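Local coordinates for fatty acid biosynthesis transcriptional regulator (Streptococcus pneumoniae, PDB 6JBX), which represses fatty acid synthesis genes in the pneumococcus as a DNA-binding regulator of the MarR family, with acyl-ACP as co-repressor, at a contact of chain A with DNA and the interface of chains A and B. Residues are numbered along the deposited sequence; one frame, centred on the assembly and turned at random. Chains: chain A/B, Fatty acid biosynthesis transcriptional regulator.

Contact 1: a contact of chain A with DNA. Residues chain A 68-70, 73. With nucleotides of chain C.
In the winged helix-turn-helix of this MarR-family repressor, the turn between helices 60-67 and 71-84 and the first turn of the latter, the recognition helix, close around one backbone phosphate, that of DC15 of chain C. A:Val69, A:Thr70 and A:Thr73 all converge on its non-bridging oxygen OP2. The amide N of A:Thr70 gives the straight bond, 2.8 Å to DC15 OP2 with 170° at the hydrogen. From the recognition helix the hydroxyl OG1 of A:Thr73 donates a second hydrogen bond to DC15 OP2, at 2.9 Å. A:Thr73 OG1 lies anti to its own carbonyl carbon (chi1 -67°), and this turns the hydroxyl toward the phosphate while the methyl CG2 points toward the sugar-phosphate linkage of DT14. One anionic oxygen is thus gripped by a backbone donor from the turn and a side-chain donor from the helix, which ties the start of the recognition helix to the DNA strand.

The side chain of A:Thr70 lies along the other flank of the nucleotide. Its OG1, placed between the backbone N and the carbonyl carbon (chi1 79°), makes at most a weak bond to DC15 OP2 at 3.4 Å. The methyl CG2 of A:Thr70 lies against the phosphate and also packs on the deoxyribose, 3.7 Å from DC15 C2'. A:Val69 adds no polar group from its side chain; CB sits 3.3 Å from DC15 OP2 and the branch CG1 lies beside both non-bridging oxygens, an apolar flank to the phosphate. A:Met68 contributes little, its side chain running away from the DNA. DT14 and DC15 are both base-paired, and the hydrogen bonds here go to the phosphate, so this patch probably serves mainly to anchor and orient the helix rather than to read sequence. Beyond its phosphate bond, A:Thr73 OG1 also reaches the base rim, 3.3 Å from C5 of the DC15 cytosine.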
loop_
_atom_site.group_PDB
_atom_site.type_symbol
_atom_site.label_atom_id
_atom_site.label_comp_id
_atom_site.label_asym_id
_atom_site.label_seq_id
_atom_site.Cartn_x
_atom_site.Cartn_y
_atom_site.Cartn_z
ATOM N N MET A 68 -4.388 -2.219 -13.411
ATOM C CA MET A 68 -3.370 -3.242 -13.566
ATOM C C MET A 68 -3.876 -4.559 -12.958
ATOM O O MET A 68 -3.186 -5.210 -12.202
ATOM C CB MET A 68 -2.047 -2.801 -12.916
ATOM C CG MET A 68 -1.569 -1.404 -13.351
ATOM S SD MET A 68 -0.212 -0.707 -12.335
ATOM C CE MET A 68 -1.068 0.627 -11.492
ATOM N N VAL A 69 -5.112 -4.926 -13.285
ATOM C CA VAL A 69 -5.653 -6.264 -13.017
ATOM C C VAL A 69 -6.375 -6.702 -14.278
ATOM O O VAL A 69 -6.692 -5.868 -15.110
ATOM C CB VAL A 69 -6.617 -6.308 -11.813
ATOM C CG1 VAL A 69 -5.966 -5.774 -10.544
ATOM C CG2 VAL A 69 -7.908 -5.552 -12.090
ATOM N N THR A 70 -6.688 -7.982 -14.357
ATOM C CA THR A 70 -7.261 -8.514 -15.550
ATOM C C THR A 70 -8.731 -8.124 -15.649
ATOM O O THR A 70 -9.327 -7.665 -14.692
ATOM C CB THR A 70 -7.180 -10.036 -15.619
ATOM O OG1 THR A 70 -8.220 -10.576 -14.800
ATOM C CG2 THR A 70 -5.826 -10.544 -15.205
ATOM N N THR A 73 -11.425 -9.803 -13.336
ATOM C CA THR A 73 -11.352 -9.169 -12.042
ATOM C C THR A 73 -12.166 -7.876 -12.018
ATOM O O THR A 73 -12.900 -7.634 -11.050
ATOM C CB THR A 73 -9.901 -8.849 -11.672
ATOM O OG1 THR A 73 -9.272 -10.116 -11.492
ATOM C CG2 THR A 73 -9.768 -8.023 -10.417
ATOM P P DT C 14 -7.503 -6.902 -6.512
ATOM O OP1 DT C 14 -6.234 -6.234 -6.208
ATOM O OP2 DT C 14 -8.616 -6.104 -7.105
ATOM O "O5'" DT C 14 -7.185 -8.180 -7.376
ATOM C "C5'" DT C 14 -6.095 -9.008 -6.954
ATOM C "C4'" DT C 14 -6.146 -10.332 -7.670
ATOM O "O4'" DT C 14 -7.246 -11.127 -7.198
ATOM C "C3'" DT C 14 -6.383 -10.248 -9.175
ATOM O "O3'" DT C 14 -5.170 -9.963 -9.868
ATOM C "C2'" DT C 14 -6.947 -11.621 -9.494
ATOM C "C1'" DT C 14 -7.338 -12.199 -8.123
ATOM N N1 DT C 14 -8.698 -12.757 -8.084
ATOM C C2 DT C 14 -8.812 -14.120 -7.979
ATOM O O2 DT C 14 -7.855 -14.851 -7.833
ATOM N N3 DT C 14 -10.098 -14.597 -8.045
ATOM C C4 DT C 14 -11.249 -13.857 -8.215
ATOM O O4 DT C 14 -12.340 -14.422 -8.241
ATOM C C5 DT C 14 -11.050 -12.438 -8.374
ATOM C C7 DT C 14 -12.243 -11.556 -8.569
ATOM C C6 DT C 14 -9.800 -11.964 -8.300
ATOM P P DC C 15 -5.130 -9.925 -11.504
ATOM O OP1 DC C 15 -3.959 -9.105 -11.858
ATOM O OP2 DC C 15 -6.484 -9.584 -12.015
ATOM O "O5'" DC C 15 -5.037 -11.449 -11.908
ATOM C "C5'" DC C 15 -3.866 -12.170 -11.524
ATOM C "C4'" DC C 15 -3.976 -13.582 -12.034
ATOM O "O4'" DC C 15 -5.188 -14.168 -11.524
ATOM C "C3'" DC C 15 -4.067 -13.669 -13.553
ATOM O "O3'" DC C 15 -3.239 -14.733 -14.011
ATOM C "C2'" DC C 15 -5.524 -13.987 -13.815
ATOM C "C1'" DC C 15 -5.925 -14.756 -12.570
ATOM N N1 DC C 15 -7.357 -14.655 -12.228
ATOM C C2 DC C 15 -8.049 -15.809 -11.867
ATOM O O2 DC C 15 -7.442 -16.885 -11.845
ATOM N N3 DC C 15 -9.367 -15.727 -11.571
ATOM C C4 DC C 15 -9.983 -14.542 -11.602
ATOM N N4 DC C 15 -11.283 -14.502 -11.306
ATOM C C5 DC C 15 -9.298 -13.348 -11.959
ATOM C C6 DC C 15 -8.000 -13.449 -12.269
#

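Contact 2: the interface of chains A and B. Residues chain A 16-17, 20; chain B 141-142, 145.
Helix 11-34 of chain A packs against helix 131-149 of chain B, the N-terminal helix of one subunit meeting the C-terminal helix of the other. At the centre the phenol rings of A:Tyr17 and B:Tyr145 stack, with centroids 4.1 Å apart and planes tilted by 19°. The overlap is offset: CD1 of A:Tyr17 lies over the middle of the B:Tyr145 ring, whereas CD2 of B:Tyr145 sits toward the rim of the A:Tyr17 ring. The two side chains run roughly at right angles, which sends their hydroxyls in different directions although the ring faces meet. CE1 of A:Tyr17 comes to 3.5 Å from CE2 of B:Tyr145. B:Tyr145 reaches this position with CG anti to its backbone N (chi1 167°), extending the ring across to helix 11-34.

Around the stack, B:Thr142 borders A:Tyr17 near CE2, with its OG1 3.7 Å from that ring carbon. B:Leu141 packs at the root of the same side chain, its branch carbon CG 4.0 Å from A:Tyr17 CB. On the other tyrosine, CB of A:Ser20 meets the B:Tyr145 ring at its edge, in plane, 3.7 Å from CE1. Contact with a face from A:Tyr17 and with an edge from A:Ser20 should restrict how the B:Tyr145 ring can turn.

In this patch a polar link between the chains runs through water 1, which lies 2.8 Å from A:Ser20 OG and 3.2 Å from the phenol oxygen OH of B:Tyr145. A:Glu16, in an extended conformation, projects outward from helix 11-34 toward the same hydroxyl, but its OE2 stays 4.1 Å from B:Tyr145 OH, too distant for a direct bond, the carboxylate plane turned 80° from the B:Tyr145 ring. Apolar and aromatic packing, supplemented by this water, therefore joins the helices here in a dimerisation region typical of MarR proteins, where it holds the two subunits together and so supports the pairing of their DNA-binding domains.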
loop_
_atom_site.group_PDB
_atom_site.type_symbol
_atom_site.label_atom_id
_atom_site.label_comp_id
_atom_site.label_asym_id
_atom_site.label_seq_id
_atom_site.Cartn_x
_atom_site.Cartn_y
_atom_site.Cartn_z
ATOM N N GLU A 16 12.141 2.421 9.056
ATOM C CA GLU A 16 11.059 2.346 9.967
ATOM C C GLU A 16 9.825 3.092 9.434
ATOM O O GLU A 16 8.725 2.552 9.486
ATOM C CB GLU A 16 11.465 2.921 11.311
ATOM C CG GLU A 16 10.369 2.898 12.319
ATOM C CD GLU A 16 10.711 3.530 13.658
ATOM O OE1 GLU A 16 11.927 3.862 13.886
ATOM O OE2 GLU A 16 9.749 3.693 14.468
ATOM N N TYR A 17 9.988 4.307 8.920
ATOM C CA TYR A 17 8.832 5.053 8.471
ATOM C C TYR A 17 8.250 4.397 7.209
ATOM O O TYR A 17 7.003 4.209 7.102
ATOM C CB TYR A 17 9.176 6.528 8.253
ATOM C CG TYR A 17 9.409 7.317 9.514
ATOM C CD1 TYR A 17 9.133 6.788 10.759
ATOM C CD2 TYR A 17 9.884 8.629 9.463
ATOM C CE1 TYR A 17 9.351 7.523 11.914
ATOM C CE2 TYR A 17 10.052 9.397 10.605
ATOM C CZ TYR A 17 9.778 8.841 11.829
ATOM O OH TYR A 17 10.019 9.580 12.936
ATOM N N SER A 20 6.271 1.157 8.107
ATOM C CA SER A 20 4.950 1.449 8.711
ATOM C C SER A 20 3.941 1.858 7.631
ATOM O O SER A 20 2.835 1.347 7.567
ATOM C CB SER A 20 4.995 2.514 9.767
ATOM O OG SER A 20 5.767 2.064 10.869
ATOM N N LEU B 141 8.027 12.623 4.465
ATOM C CA LEU B 141 7.960 11.187 4.901
ATOM C C LEU B 141 7.581 11.155 6.373
ATOM O O LEU B 141 6.735 10.345 6.808
ATOM C CB LEU B 141 9.298 10.485 4.672
ATOM C CG LEU B 141 9.410 9.036 5.171
ATOM C CD1 LEU B 141 8.514 8.099 4.388
ATOM C CD2 LEU B 141 10.852 8.551 5.048
ATOM N N THR B 142 8.209 12.033 7.146
ATOM C CA THR B 142 7.891 12.103 8.561
ATOM C C THR B 142 6.410 12.451 8.748
ATOM O O THR B 142 5.690 11.856 9.588
ATOM C CB THR B 142 8.804 13.111 9.260
ATOM O OG1 THR B 142 10.160 12.711 9.051
ATOM C CG2 THR B 142 8.524 13.200 10.735
ATOM N N TYR B 145 4.199 9.565 7.744
ATOM C CA TYR B 145 4.223 8.579 8.788
ATOM C C TYR B 145 3.295 9.002 9.936
ATOM O O TYR B 145 2.548 8.191 10.481
ATOM C CB TYR B 145 5.642 8.355 9.316
ATOM C CG TYR B 145 5.721 7.586 10.605
ATOM C CD1 TYR B 145 5.664 6.197 10.617
ATOM C CD2 TYR B 145 5.893 8.245 11.810
ATOM C CE1 TYR B 145 5.731 5.484 11.804
ATOM C CE2 TYR B 145 6.038 7.548 12.998
ATOM C CZ TYR B 145 5.954 6.166 12.986
ATOM O OH TYR B 145 6.060 5.475 14.145
HETATM O O HOH W 1 6.592 2.421 13.471
#

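The centres of the C-alpha atoms of contact 1 and contact 2 lie about 29 Å apart, and the two share no residue or secondary-structure element. Contact 1 belongs to the DNA-binding part of chain A, contact 2 to the helical dimerisation region, where the terminal helices of the two chains meet. Each has its counterpart in the second subunit. Dimer packing at contact 2 would be expected to influence the spacing of the two recognition helices, and hence how well both can seat on DNA as at contact 1, a plausible route for control by the co-repressor acyl-ACP, which this structure alone does not show.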